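PDB 1YUD: DUF985 domain-containing protein from Shewanella oneidensis, which is of unknown function but belongs to the cupin superfamily, whose members share a compact beta-barrel fold used for very diverse tasks. Local coordinates for residues G30-S35 with S50-L55; P44-W49 with G136-D141; L56-V61 with N122-S127; T68-W73 with V111-I116; F145-L150 with V160-S165. All blocks are in the same frame, centred on the assembly; numbering follows the deposited sequence.

Interaction 1 (G30-S35 with S50-L55); sequences GFYRSS and SSIYFL
Strand residues Phe-31 and Leu-55 form an antiparallel hydrogen-bonded pair in the six-stranded sheet, where strands 31-35 and 50-55 run at 150° to each other. Phe-31 N donates to Leu-55 O (3.1 Å), and Leu-55 N returns a bond to Phe-31 O at 2.8 Å. Further along, Tyr-53 N reaches Arg-33 O over 2.8 Å. Ser-35 N adds a 2.7 Å bond to Ser-51 O that is nearly straight (170° at the hydrogen), and the pairing runs on through Ser-51 and Tyr-36. On one face the side chains of Phe-31 and Leu-55 lie side by side and point the same way, CD2 to CD2 at 3.8 Å. Helix 14-20 packs over this pair, with Ile-18 on Phe-31 and with Ala-14 and Phe-17 on Leu-55. This is one of the two sheets of a cupin domain, and it carries Tyr-32, Ser-34, Ile-52 and Phe-54 on its other face. There Tyr-32 CB sits 4.0 Å from Phe-54 CD2 and 4.2 Å from Ile-52 CD1, while Ile-52 CG2 approaches Ser-34 OG at 3.9 Å. A chi1 of -171° sets Phe-54 CG anti to the backbone N, and the ring passes by Phe-31 O; Val-129 of strand 126-133 packs on it too. Near the Ser-35 end the contact becomes part of the dimer interface: the hydroxyls of Ser-35 and Ser-51 are both hydrogen-bonded to OE1 of Gln-108 of the second subunit, and Tyr-53 packs on Arg-106 of that subunit.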
# COMPACT_ATOMS: atom_id res chain seq x y z
N GLY A 30 11.12 13.54 -7.08
CA GLY A 30 11.35 12.22 -6.51
C GLY A 30 11.65 11.13 -7.52
O GLY A 30 11.95 11.40 -8.69
N PHE A 31 11.59 9.88 -7.05
CA PHE A 31 11.86 8.70 -7.87
C PHE A 31 10.68 7.74 -7.85
O PHE A 31 9.97 7.64 -6.86
CB PHE A 31 13.10 8.01 -7.34
CG PHE A 31 14.35 8.82 -7.52
CD1 PHE A 31 14.91 8.96 -8.79
CD2 PHE A 31 14.95 9.45 -6.45
CE1 PHE A 31 16.06 9.72 -8.98
CE2 PHE A 31 16.10 10.22 -6.62
CZ PHE A 31 16.66 10.35 -7.89
N TYR A 32 10.48 7.01 -8.94
CA TYR A 32 9.36 6.07 -9.01
C TYR A 32 9.56 4.92 -9.99
O TYR A 32 10.52 4.90 -10.76
CB TYR A 32 8.10 6.83 -9.39
CG TYR A 32 7.82 6.83 -10.87
CD1 TYR A 32 6.89 5.96 -11.42
CD2 TYR A 32 8.48 7.71 -11.72
CE1 TYR A 32 6.61 5.96 -12.78
CE2 TYR A 32 8.21 7.72 -13.10
CZ TYR A 32 7.27 6.84 -13.62
OH TYR A 32 6.99 6.85 -14.97
N ARG A 33 8.63 3.97 -9.96
CA ARG A 33 8.63 2.78 -10.83
C ARG A 33 7.29 2.10 -10.60
O ARG A 33 6.95 1.81 -9.45
CB ARG A 33 9.76 1.81 -10.42
CG ARG A 33 10.27 0.88 -11.54
CD ARG A 33 9.18 0.09 -12.28
NE ARG A 33 9.36 0.17 -13.73
CZ ARG A 33 8.54 -0.34 -14.65
NH1 ARG A 33 7.43 -1.00 -14.30
NH2 ARG A 33 8.81 -0.16 -15.94
N SER A 34 6.53 1.86 -11.65
CA SER A 34 5.25 1.18 -11.48
C SER A 34 5.53 -0.22 -10.99
O SER A 34 6.49 -0.86 -11.41
CB SER A 34 4.50 1.10 -12.79
OG SER A 34 4.39 2.39 -13.36
N SER A 35 4.70 -0.69 -10.07
CA SER A 35 4.83 -2.02 -9.50
C SER A 35 3.89 -2.92 -10.27
O SER A 35 4.32 -3.86 -10.93
CB SER A 35 4.43 -1.97 -8.03
OG SER A 35 4.48 -0.63 -7.56
N SER A 50 -3.67 1.04 -10.16
CA SER A 50 -2.24 1.06 -10.44
C SER A 50 -1.43 1.40 -9.19
O SER A 50 -1.86 2.19 -8.35
CB SER A 50 -1.94 2.10 -11.53
OG SER A 50 -2.39 3.39 -11.16
N SER A 51 -0.26 0.79 -9.04
CA SER A 51 0.61 1.07 -7.90
C SER A 51 2.02 1.33 -8.41
O SER A 51 2.46 0.74 -9.39
CB SER A 51 0.63 -0.11 -6.93
OG SER A 51 1.67 0.04 -5.97
N ILE A 52 2.73 2.22 -7.73
CA ILE A 52 4.09 2.55 -8.10
C ILE A 52 4.87 2.70 -6.82
O ILE A 52 4.29 2.91 -5.75
CB ILE A 52 4.19 3.90 -8.81
CG1 ILE A 52 3.89 5.01 -7.81
CG2 ILE A 52 3.22 3.97 -9.98
CD1 ILE A 52 4.07 6.41 -8.35
N TYR A 53 6.18 2.57 -6.92
CA TYR A 53 7.01 2.76 -5.76
C TYR A 53 7.26 4.27 -5.86
O TYR A 53 6.88 4.89 -6.86
CB TYR A 53 8.30 1.99 -5.94
CG TYR A 53 8.20 0.51 -5.66
CD1 TYR A 53 8.20 0.04 -4.35
CD2 TYR A 53 8.19 -0.42 -6.69
CE1 TYR A 53 8.20 -1.33 -4.07
CE2 TYR A 53 8.19 -1.79 -6.43
CZ TYR A 53 8.20 -2.24 -5.12
OH TYR A 53 8.24 -3.58 -4.82
N PHE A 54 7.85 4.89 -4.84
CA PHE A 54 8.11 6.32 -4.90
C PHE A 54 9.05 6.71 -3.78
O PHE A 54 8.69 6.66 -2.60
CB PHE A 54 6.81 7.13 -4.80
CG PHE A 54 6.98 8.60 -5.05
CD1 PHE A 54 7.30 9.47 -4.03
CD2 PHE A 54 6.80 9.11 -6.33
CE1 PHE A 54 7.43 10.85 -4.26
CE2 PHE A 54 6.93 10.49 -6.57
CZ PHE A 54 7.25 11.36 -5.53
N LEU A 55 10.27 7.10 -4.15
CA LEU A 55 11.28 7.43 -3.17
C LEU A 55 11.58 8.91 -3.04
O LEU A 55 11.39 9.69 -3.97
CB LEU A 55 12.55 6.65 -3.49
CG LEU A 55 13.68 6.83 -2.48
CD1 LEU A 55 14.37 5.50 -2.26
CD2 LEU A 55 14.62 7.92 -2.98

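Interaction 2 (P44-W49 with G136-D141); sequences PSRQLW and GFTFDD
With chi1 at -40°, Arg-46 CG lies beside its backbone N, and the chain runs extended from CG to NE toward Asp-141, whose own CG is held anti to the carbonyl carbon (chi1 -53°). The two side chains meet tip to tip and tie together two loops at an end of the cupin domain, one leading into strand 50-57 and the other leaving strand 126-133. Asp-141 OD1 stands over one face of the guanidinium, displaced toward the rim, 2.9 Å from Arg-46 NH2. The guanidinium and carboxylate planes are 74° apart, and with no guanidinium hydrogen directed at OD1 the salt bridge is purely electrostatic. The other carboxylate oxygen is occupied within its own loop: Thr-138 OG1 donates to Asp-141 OD2 at 2.7 Å, coming from above the carboxylate plane. Asp-141 N donates in turn to Thr-138 O (3.0 Å), so the acid is bonded to Thr-138 through both side chain and backbone. Thr-68 packs against Asp-141 as well. At the backbone the loops touch through Gly-136, whose N makes a weak bond to Gln-47 O. Next to it, Phe-137 N bonds to Ser-50 OG, while Leu-48 and Trp-49 pack on Ser-134 of the second subunit. On the Arg-46 stem, CG passes 4.2 Å from Thr-138 OG1.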
# COMPACT_ATOMS: atom_id res chain seq x y z
N PRO A 44 -13.30 2.24 -20.76
CA PRO A 44 -12.53 1.78 -21.91
C PRO A 44 -11.21 2.56 -21.99
O PRO A 44 -10.26 2.16 -22.67
CB PRO A 44 -13.47 2.08 -23.08
CG PRO A 44 -14.84 1.87 -22.46
CD PRO A 44 -14.68 2.58 -21.13
N SER A 45 -11.17 3.68 -21.27
CA SER A 45 -10.01 4.56 -21.24
C SER A 45 -8.93 4.13 -20.25
O SER A 45 -7.85 3.67 -20.64
CB SER A 45 -10.46 5.98 -20.90
OG SER A 45 -11.22 5.98 -19.71
N ARG A 46 -9.23 4.27 -18.96
CA ARG A 46 -8.31 3.94 -17.88
C ARG A 46 -8.45 2.49 -17.36
O ARG A 46 -9.21 1.69 -17.91
CB ARG A 46 -8.55 4.92 -16.72
CG ARG A 46 -8.79 6.37 -17.16
CD ARG A 46 -9.52 7.15 -16.06
NE ARG A 46 -9.80 8.54 -16.42
CZ ARG A 46 -10.34 9.44 -15.59
NH1 ARG A 46 -10.67 9.09 -14.35
NH2 ARG A 46 -10.54 10.69 -16.00
N GLN A 47 -7.71 2.17 -16.29
CA GLN A 47 -7.74 0.84 -15.67
C GLN A 47 -8.33 0.87 -14.27
O GLN A 47 -8.50 1.93 -13.67
CB GLN A 47 -6.33 0.26 -15.59
CG GLN A 47 -5.78 -0.26 -16.89
CD GLN A 47 -6.64 -1.35 -17.49
OE1 GLN A 47 -7.75 -1.10 -17.96
NE2 GLN A 47 -6.14 -2.58 -17.46
N LEU A 48 -8.63 -0.30 -13.73
CA LEU A 48 -9.21 -0.41 -12.40
C LEU A 48 -8.29 0.22 -11.34
O LEU A 48 -8.76 0.90 -10.43
CB LEU A 48 -9.49 -1.88 -12.08
CG LEU A 48 -10.66 -2.26 -11.18
CD1 LEU A 48 -11.95 -1.66 -11.72
CD2 LEU A 48 -10.78 -3.78 -11.10
N TRP A 49 -6.98 -0.02 -11.45
CA TRP A 49 -6.02 0.54 -10.51
C TRP A 49 -4.55 0.46 -10.96
O TRP A 49 -4.24 -0.11 -12.01
CB TRP A 49 -6.16 -0.10 -9.12
CG TRP A 49 -5.89 -1.58 -9.04
CD1 TRP A 49 -6.81 -2.58 -9.02
CD2 TRP A 49 -4.61 -2.22 -8.96
NE1 TRP A 49 -6.20 -3.80 -8.92
CE2 TRP A 49 -4.84 -3.61 -8.88
CE3 TRP A 49 -3.29 -1.75 -8.94
CZ2 TRP A 49 -3.81 -4.55 -8.78
CZ3 TRP A 49 -2.25 -2.68 -8.84
CH2 TRP A 49 -2.52 -4.07 -8.76
N GLY A 136 -6.85 3.69 -12.79
CA GLY A 136 -5.55 3.77 -13.45
C GLY A 136 -4.98 5.15 -13.73
O GLY A 136 -5.58 5.94 -14.46
N PHE A 137 -3.81 5.44 -13.17
CA PHE A 137 -3.18 6.73 -13.37
C PHE A 137 -2.70 7.03 -14.79
O PHE A 137 -1.59 6.65 -15.15
CB PHE A 137 -1.98 6.88 -12.44
CG PHE A 137 -1.21 8.15 -12.65
CD1 PHE A 137 -1.81 9.38 -12.43
CD2 PHE A 137 0.12 8.12 -13.07
CE1 PHE A 137 -1.09 10.56 -12.60
CE2 PHE A 137 0.84 9.30 -13.25
CZ PHE A 137 0.23 10.52 -13.02
N THR A 138 -3.52 7.69 -15.59
CA THR A 138 -3.10 8.08 -16.94
C THR A 138 -2.59 9.50 -16.70
O THR A 138 -2.96 10.13 -15.71
CB THR A 138 -4.29 8.12 -17.96
OG1 THR A 138 -5.40 8.85 -17.41
CG2 THR A 138 -4.74 6.70 -18.31
N PHE A 139 -1.73 10.01 -17.57
CA PHE A 139 -1.23 11.36 -17.34
C PHE A 139 -2.26 12.46 -17.60
O PHE A 139 -1.97 13.65 -17.44
CB PHE A 139 0.05 11.59 -18.14
CG PHE A 139 1.28 11.24 -17.38
CD1 PHE A 139 1.84 12.15 -16.48
CD2 PHE A 139 1.88 9.99 -17.52
CE1 PHE A 139 2.96 11.82 -15.72
CE2 PHE A 139 3.00 9.64 -16.77
CZ PHE A 139 3.55 10.56 -15.87
N ASP A 140 -3.46 12.06 -17.98
CA ASP A 140 -4.54 13.00 -18.23
C ASP A 140 -5.10 13.36 -16.86
O ASP A 140 -5.68 14.43 -16.68
CB ASP A 140 -5.65 12.36 -19.05
CG ASP A 140 -5.13 11.58 -20.23
OD1 ASP A 140 -4.37 10.62 -20.00
OD2 ASP A 140 -5.49 11.91 -21.38
N ASP A 141 -4.93 12.44 -15.91
CA ASP A 141 -5.42 12.63 -14.55
C ASP A 141 -4.38 13.32 -13.68
O ASP A 141 -4.53 13.40 -12.46
CB ASP A 141 -5.77 11.28 -13.93
CG ASP A 141 -6.72 10.47 -14.78
OD1 ASP A 141 -7.72 11.04 -15.26
OD2 ASP A 141 -6.46 9.27 -14.97

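Interaction 3 (L56-V61 with N122-S127)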
# COMPACT_ATOMS: atom_id res chain seq x y z
N LEU A 56 12.06 9.30 -1.87
CA LEU A 56 12.39 10.68 -1.60
C LEU A 56 13.71 10.80 -0.85
O LEU A 56 13.91 10.15 0.19
CB LEU A 56 11.28 11.33 -0.78
CG LEU A 56 10.82 12.70 -1.25
CD1 LEU A 56 9.98 12.57 -2.51
CD2 LEU A 56 10.03 13.36 -0.13
N ARG A 57 14.62 11.63 -1.38
CA ARG A 57 15.92 11.87 -0.75
C ARG A 57 15.99 13.32 -0.30
O ARG A 57 15.26 14.18 -0.81
CB ARG A 57 17.07 11.62 -1.73
CG ARG A 57 17.26 10.17 -2.12
CD ARG A 57 18.41 10.03 -3.11
NE ARG A 57 18.35 11.06 -4.15
CZ ARG A 57 19.05 11.02 -5.28
NH1 ARG A 57 18.94 12.01 -6.16
NH2 ARG A 57 19.86 10.00 -5.53
N THR A 58 16.88 13.58 0.65
CA THR A 58 17.08 14.90 1.23
C THR A 58 17.05 16.09 0.27
O THR A 58 16.88 17.24 0.71
CB THR A 58 18.38 14.97 2.02
OG1 THR A 58 18.43 13.90 2.96
CG2 THR A 58 18.47 16.28 2.76
N GLY A 59 17.22 15.85 -1.02
CA GLY A 59 17.18 16.95 -1.97
C GLY A 59 15.87 17.01 -2.74
O GLY A 59 15.58 17.99 -3.44
N GLU A 60 15.07 15.96 -2.60
CA GLU A 60 13.80 15.89 -3.31
C GLU A 60 12.54 16.06 -2.43
O GLU A 60 12.52 15.70 -1.25
CB GLU A 60 13.72 14.55 -4.06
CG GLU A 60 14.66 14.42 -5.26
CD GLU A 60 14.16 15.18 -6.48
OE1 GLU A 60 13.83 16.38 -6.34
OE2 GLU A 60 14.09 14.59 -7.58
N VAL A 61 11.52 16.65 -3.04
CA VAL A 61 10.22 16.85 -2.42
C VAL A 61 9.24 16.66 -3.57
O VAL A 61 9.59 16.88 -4.74
CB VAL A 61 10.01 18.28 -1.84
CG1 VAL A 61 11.03 18.57 -0.76
CG2 VAL A 61 10.05 19.31 -2.95
N ASN A 122 10.42 14.42 6.79
CA ASN A 122 10.40 15.14 8.06
C ASN A 122 11.82 15.28 8.63
O ASN A 122 12.10 16.20 9.41
CB ASN A 122 9.47 14.43 9.06
CG ASN A 122 8.01 14.87 8.93
OD1 ASN A 122 7.10 14.08 9.16
ND2 ASN A 122 7.80 16.13 8.57
N GLN A 123 12.69 14.36 8.23
CA GLN A 123 14.09 14.34 8.65
C GLN A 123 14.93 14.02 7.42
O GLN A 123 14.39 13.53 6.43
CB GLN A 123 14.34 13.25 9.70
CG GLN A 123 13.77 13.53 11.09
CD GLN A 123 14.39 14.75 11.75
OE1 GLN A 123 14.16 15.89 11.34
NE2 GLN A 123 15.20 14.52 12.79
N ASP A 124 16.23 14.30 7.47
CA ASP A 124 17.10 14.00 6.33
C ASP A 124 17.27 12.48 6.27
O ASP A 124 17.38 11.81 7.30
CB ASP A 124 18.49 14.66 6.47
CG ASP A 124 18.45 16.18 6.30
OD1 ASP A 124 17.65 16.68 5.48
OD2 ASP A 124 19.25 16.87 6.97
N GLY A 125 17.27 11.95 5.06
CA GLY A 125 17.41 10.52 4.89
C GLY A 125 16.64 10.13 3.64
O GLY A 125 16.58 10.92 2.69
N PHE A 126 16.04 8.95 3.63
CA PHE A 126 15.27 8.53 2.46
C PHE A 126 13.86 8.08 2.82
O PHE A 126 13.55 7.85 4.00
CB PHE A 126 15.96 7.37 1.76
CG PHE A 126 15.89 6.09 2.52
CD1 PHE A 126 16.68 5.90 3.65
CD2 PHE A 126 15.02 5.09 2.12
CE1 PHE A 126 16.60 4.72 4.37
CE2 PHE A 126 14.93 3.91 2.84
CZ PHE A 126 15.73 3.72 3.96
N SER A 127 13.02 7.92 1.81
CA SER A 127 11.66 7.46 2.03
C SER A 127 11.04 6.73 0.86
O SER A 127 10.79 7.30 -0.20
CB SER A 127 10.77 8.63 2.42
OG SER A 127 11.10 9.05 3.71
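Thr-58 OG1 accepts a hydrogen bond from Gly-125 N at 3.1 Å, a bond bent to 140° at the hydrogen. The hydroxyl is presented by a chi1 of -53°, which sets OG1 anti to the carbonyl carbon and beside the backbone N. Thr-58 N in turn makes a long, weak bond to Gly-125 O (3.4 Å), so Thr-58 meets both backbone polar groups of the glycine. Next along the strands, Leu-56 and Ser-127 form an antiparallel hydrogen-bonded pair; Leu-56 N to Ser-127 O and Ser-127 N to Leu-56 O both measure 2.9 Å, but bend enough to be weak. Leu-56 O also receives a CA-H contact from Phe-126 CA at 3.1 Å. Here strands 50-57 and 126-133, neighbours in the six-stranded sheet of the cupin fold, run side by side. The chain then swings away from the pair through a type I beta turn from Arg-57 to Glu-60, while Gly-125 has a positive phi (148°) at which a side chain would press on the preceding carbonyl. Beyond this shell, Ser-127 OG is hydrogen-bonded to Gln-79 O. Met-121 of the other sheet packs on Leu-56, Thr-58 and Ser-127, and Ala-14 of helix 14-20 touches Arg-57 and Phe-126.

Interaction 4 (T68-W73 with V111-I116)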
# COMPACT_ATOMS: atom_id res chain seq x y z
N THR A 68 -6.89 13.24 -10.64
CA THR A 68 -8.29 13.10 -11.00
C THR A 68 -8.90 12.00 -10.15
O THR A 68 -10.11 11.91 -10.00
CB THR A 68 -8.43 12.72 -12.48
OG1 THR A 68 -8.16 13.87 -13.29
CG2 THR A 68 -9.81 12.20 -12.79
N ALA A 69 -8.04 11.17 -9.58
CA ALA A 69 -8.51 10.07 -8.77
C ALA A 69 -7.85 10.07 -7.39
O ALA A 69 -6.86 10.76 -7.16
CB ALA A 69 -8.25 8.75 -9.48
N ASP A 70 -8.43 9.31 -6.47
CA ASP A 70 -7.87 9.23 -5.14
C ASP A 70 -6.53 8.49 -5.21
O ASP A 70 -6.22 7.82 -6.19
CB ASP A 70 -8.82 8.47 -4.22
CG ASP A 70 -10.04 9.27 -3.85
OD1 ASP A 70 -10.93 8.71 -3.19
OD2 ASP A 70 -10.09 10.47 -4.20
N GLU A 71 -5.75 8.61 -4.15
CA GLU A 71 -4.48 7.94 -4.13
C GLU A 71 -4.20 7.44 -2.73
O GLU A 71 -4.22 8.21 -1.78
CB GLU A 71 -3.37 8.89 -4.59
CG GLU A 71 -2.08 8.20 -4.96
CD GLU A 71 -1.03 9.18 -5.46
OE1 GLU A 71 -0.34 9.81 -4.63
OE2 GLU A 71 -0.92 9.33 -6.69
N MSE A 72 -3.97 6.15 -2.59
CA MSE A 72 -3.67 5.66 -1.28
C MSE A 72 -2.16 5.73 -1.09
O MSE A 72 -1.40 5.63 -2.05
CB MSE A 72 -4.22 4.24 -1.12
CG MSE A 72 -5.70 4.20 -0.71
SE MSE A 72 -6.03 4.89 1.09
CE MSE A 72 -5.08 3.52 2.07
N TRP A 73 -1.73 5.95 0.14
CA TRP A 73 -0.32 6.03 0.42
C TRP A 73 0.05 5.00 1.46
O TRP A 73 -0.51 4.99 2.55
CB TRP A 73 0.05 7.43 0.91
CG TRP A 73 0.16 8.45 -0.20
CD1 TRP A 73 -0.80 8.77 -1.11
CD2 TRP A 73 1.29 9.29 -0.49
NE1 TRP A 73 -0.35 9.76 -1.95
CE2 TRP A 73 0.93 10.10 -1.59
CE3 TRP A 73 2.56 9.43 0.08
CZ2 TRP A 73 1.81 11.05 -2.14
CZ3 TRP A 73 3.43 10.38 -0.46
CH2 TRP A 73 3.05 11.17 -1.56
N VAL A 111 -5.14 10.59 0.08
CA VAL A 111 -5.15 11.95 -0.44
C VAL A 111 -6.30 12.05 -1.45
O VAL A 111 -6.20 11.58 -2.59
CB VAL A 111 -3.76 12.32 -1.05
CG1 VAL A 111 -3.20 11.16 -1.83
CG2 VAL A 111 -3.90 13.54 -1.94
N PRO A 112 -7.41 12.67 -1.03
CA PRO A 112 -8.62 12.87 -1.84
C PRO A 112 -8.38 13.53 -3.17
O PRO A 112 -7.62 14.48 -3.26
CB PRO A 112 -9.53 13.72 -0.93
CG PRO A 112 -8.55 14.47 -0.08
CD PRO A 112 -7.52 13.40 0.25
N LYS A 113 -9.04 13.01 -4.20
CA LYS A 113 -8.90 13.56 -5.54
C LYS A 113 -9.38 15.00 -5.62
O LYS A 113 -10.02 15.50 -4.70
CB LYS A 113 -9.67 12.71 -6.56
CG LYS A 113 -11.17 12.63 -6.32
CD LYS A 113 -11.84 11.76 -7.38
CE LYS A 113 -13.34 11.66 -7.16
NZ LYS A 113 -13.98 10.78 -8.17
N GLY A 114 -9.04 15.66 -6.73
CA GLY A 114 -9.45 17.03 -6.95
C GLY A 114 -8.74 18.06 -6.09
O GLY A 114 -9.01 19.25 -6.21
N CYS A 115 -7.83 17.61 -5.23
CA CYS A 115 -7.11 18.54 -4.37
C CYS A 115 -5.63 18.64 -4.77
O CYS A 115 -5.03 17.66 -5.23
CB CYS A 115 -7.21 18.09 -2.92
SG CYS A 115 -5.80 17.12 -2.35
N ILE A 116 -5.06 19.84 -4.59
CA ILE A 116 -3.66 20.08 -4.92
C ILE A 116 -2.81 19.76 -3.69
O ILE A 116 -3.00 20.35 -2.63
CB ILE A 116 -3.42 21.55 -5.35
CG1 ILE A 116 -4.15 21.82 -6.67
CG2 ILE A 116 -1.91 21.82 -5.50
CD1 ILE A 116 -4.17 23.29 -7.09
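Hydrogen bonds between Asp-70 and Glu-71 and the backbone of 111-113 carry the polar part of this contact. Asp-70 OD2 accepts from Lys-113 N over 2.7 Å, and the donor lies nearly along the C-O axis of the carboxylate. Val-111 N gives a 3.2 Å bond to Glu-71 O; the return bond, Glu-71 N to Val-111 O, is weak at 3.4 Å. These two make an antiparallel hydrogen-bonded pair that adds the short strand 109-111, outermost within this chain, to the six-stranded cupin sheet next to strand 71-76. Among nonpolar contacts, Val-111 CG1 sits 3.5 Å from Trp-73 CD1 and 3.6 Å from Glu-71 CB. Phe-117 of the facing sheet touches Val-111, Glu-71 and Trp-73, which places this cluster between the two sheets. Within segment 68-73, Trp-73 NE1 makes a weak bond to Glu-71 OE1, whose side chain is stretched out beyond CG. Any attraction between the charges is probably long-range: the Lys-113 chain crosses the Asp-70 side chain and leads on past Thr-68, leaving NZ 5.6 Å from Asp-70 OD2 and not in contact with it. Lys-113 also packs on Thr-40 of the second subunit.

Interaction 5 (F145-L150 with V160-S165)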
# COMPACT_ATOMS: atom_id res chain seq x y z
N PHE A 145 1.90 22.07 -11.02
CA PHE A 145 1.67 23.52 -10.95
C PHE A 145 2.90 24.40 -10.72
O PHE A 145 3.81 24.05 -9.96
CB PHE A 145 0.63 23.84 -9.87
CG PHE A 145 -0.75 23.35 -10.20
CD1 PHE A 145 -1.06 21.99 -10.13
CD2 PHE A 145 -1.73 24.24 -10.60
CE1 PHE A 145 -2.34 21.54 -10.47
CE2 PHE A 145 -3.01 23.80 -10.94
CZ PHE A 145 -3.31 22.45 -10.87
N SER A 146 2.89 25.57 -11.36
CA SER A 146 3.97 26.55 -11.28
C SER A 146 3.83 27.35 -10.00
O SER A 146 2.72 27.57 -9.54
CB SER A 146 3.89 27.53 -12.44
OG SER A 146 2.86 28.48 -12.20
N GLN A 147 4.95 27.82 -9.45
CA GLN A 147 4.91 28.62 -8.22
C GLN A 147 4.03 29.84 -8.47
O GLN A 147 3.32 30.31 -7.58
CB GLN A 147 6.31 29.07 -7.82
CG GLN A 147 6.43 29.53 -6.38
CD GLN A 147 7.85 29.94 -6.00
OE1 GLN A 147 8.35 31.00 -6.41
NE2 GLN A 147 8.53 29.08 -5.23
N GLU A 148 4.08 30.33 -9.71
CA GLU A 148 3.29 31.49 -10.11
C GLU A 148 1.82 31.33 -9.74
O GLU A 148 1.33 31.96 -8.81
CB GLU A 148 3.40 31.72 -11.62
CG GLU A 148 4.55 32.63 -12.07
CD GLU A 148 5.93 32.07 -11.76
OE1 GLU A 148 6.32 32.04 -10.57
OE2 GLU A 148 6.63 31.66 -12.71
N ALA A 149 1.12 30.47 -10.48
CA ALA A 149 -0.30 30.24 -10.24
C ALA A 149 -0.59 29.97 -8.77
O ALA A 149 -1.61 30.42 -8.24
CB ALA A 149 -0.80 29.09 -11.10
N LEU A 150 0.31 29.26 -8.10
CA LEU A 150 0.11 28.92 -6.70
C LEU A 150 0.17 30.10 -5.72
O LEU A 150 -0.42 30.04 -4.64
CB LEU A 150 1.10 27.83 -6.28
CG LEU A 150 0.87 26.49 -6.97
CD1 LEU A 150 1.83 25.47 -6.39
CD2 LEU A 150 -0.57 26.04 -6.77
N VAL A 160 4.55 27.57 2.49
CA VAL A 160 4.71 26.18 2.04
C VAL A 160 4.72 26.06 0.52
O VAL A 160 5.24 25.09 -0.02
CB VAL A 160 3.60 25.28 2.61
CG1 VAL A 160 2.34 25.43 1.78
CG2 VAL A 160 4.06 23.83 2.65
N VAL A 161 4.14 27.04 -0.17
CA VAL A 161 4.13 27.01 -1.63
C VAL A 161 5.57 27.18 -2.14
O VAL A 161 5.93 26.66 -3.20
CB VAL A 161 3.25 28.14 -2.21
CG1 VAL A 161 3.17 28.00 -3.72
CG2 VAL A 161 1.86 28.07 -1.60
N GLN A 162 6.38 27.91 -1.37
CA GLN A 162 7.78 28.16 -1.71
C GLN A 162 8.67 26.96 -1.42
O GLN A 162 9.89 27.06 -1.49
CB GLN A 162 8.33 29.34 -0.92
CG GLN A 162 7.69 30.68 -1.21
CD GLN A 162 8.37 31.80 -0.45
OE1 GLN A 162 8.62 31.70 0.76
NE2 GLN A 162 8.68 32.89 -1.15
N LYS A 163 8.07 25.83 -1.06
CA LYS A 163 8.85 24.63 -0.78
C LYS A 163 8.45 23.49 -1.70
O LYS A 163 9.30 22.76 -2.22
CB LYS A 163 8.69 24.20 0.68
CG LYS A 163 9.57 24.98 1.65
CD LYS A 163 9.31 26.48 1.60
CE LYS A 163 10.25 27.24 2.53
NZ LYS A 163 10.03 28.72 2.54
N LEU A 164 7.14 23.35 -1.92
CA LEU A 164 6.61 22.29 -2.76
C LEU A 164 6.20 22.83 -4.13
O LEU A 164 5.22 22.38 -4.71
CB LEU A 164 5.39 21.65 -2.09
CG LEU A 164 5.50 21.23 -0.61
CD1 LEU A 164 4.19 20.64 -0.16
CD2 LEU A 164 6.62 20.23 -0.44
N SER A 165 6.95 23.80 -4.63
CA SER A 165 6.66 24.39 -5.93
C SER A 165 7.88 25.12 -6.46
O SER A 165 8.83 25.37 -5.71
CB SER A 165 5.48 25.36 -5.81
OG SER A 165 5.11 25.86 -7.08
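Gln-147 starts its contact with Ser-165 right at CB, which lies 3.5 Å from Ser-165 OG. CG, placed anti to the backbone N by a chi1 of -163°, is still within 4.0 Å of the same hydroxyl. From there the chain is extended, and at the tip NE2 comes 3.7 Å from Gln-162 CA, at the residue that follows helix 158-161. No hydrogen bond crosses between the segments; Ser-165 OG is near Gln-147 N, but at an angle too poor for one. The two segments are the start of helix 147-152 and the end of helix 158-161 with the chain that follows it, a C-terminal helical element packed on strand 62-66 of the cupin barrel. Ser-146 is the N-cap of the first helix, its OG accepting from Ala-149 N at 3.2 Å. One turn on, Leu-150, which is buried, makes the apolar part of the contact. Its CB meets Val-161 CG1, and CD1 lies 3.7 Å from Ser-165 CB. Phe-64 of strand 62-66 packs on Leu-150, and also on Val-160 and Leu-164. Where the second helix ends, Val-160 O accepts from both Lys-163 N (3.1 Å) and Leu-164 N (3.2 Å), and beyond it the chain pairs with the first helix through a backbone bond between Gln-147 and Arg-166.

Interactions 1, 3 and 4 all lie on the six-stranded sheet. Interactions 1 and 3 share strand 50-57, with centres about 15 Å apart, and strand 126-133 leads from interaction 3 to strand 71-76 of interaction 4. Along the chain, interaction 1 closes before 3 and 4 open; both fall between the segments of interaction 2, and interaction 5 comes last. Interaction 2 touches interaction 1 through Ser-50 and interaction 4 through Thr-68, and lies about 29 Å from interaction 3 between centres. Interaction 5 touches interactions 3 and 4 through Val-61 and Ile-116, where the C-terminal helices lie against the barrel. Interactions 1, 2 and 4 also reach the second subunit, so the same sheet serves fold and dimer.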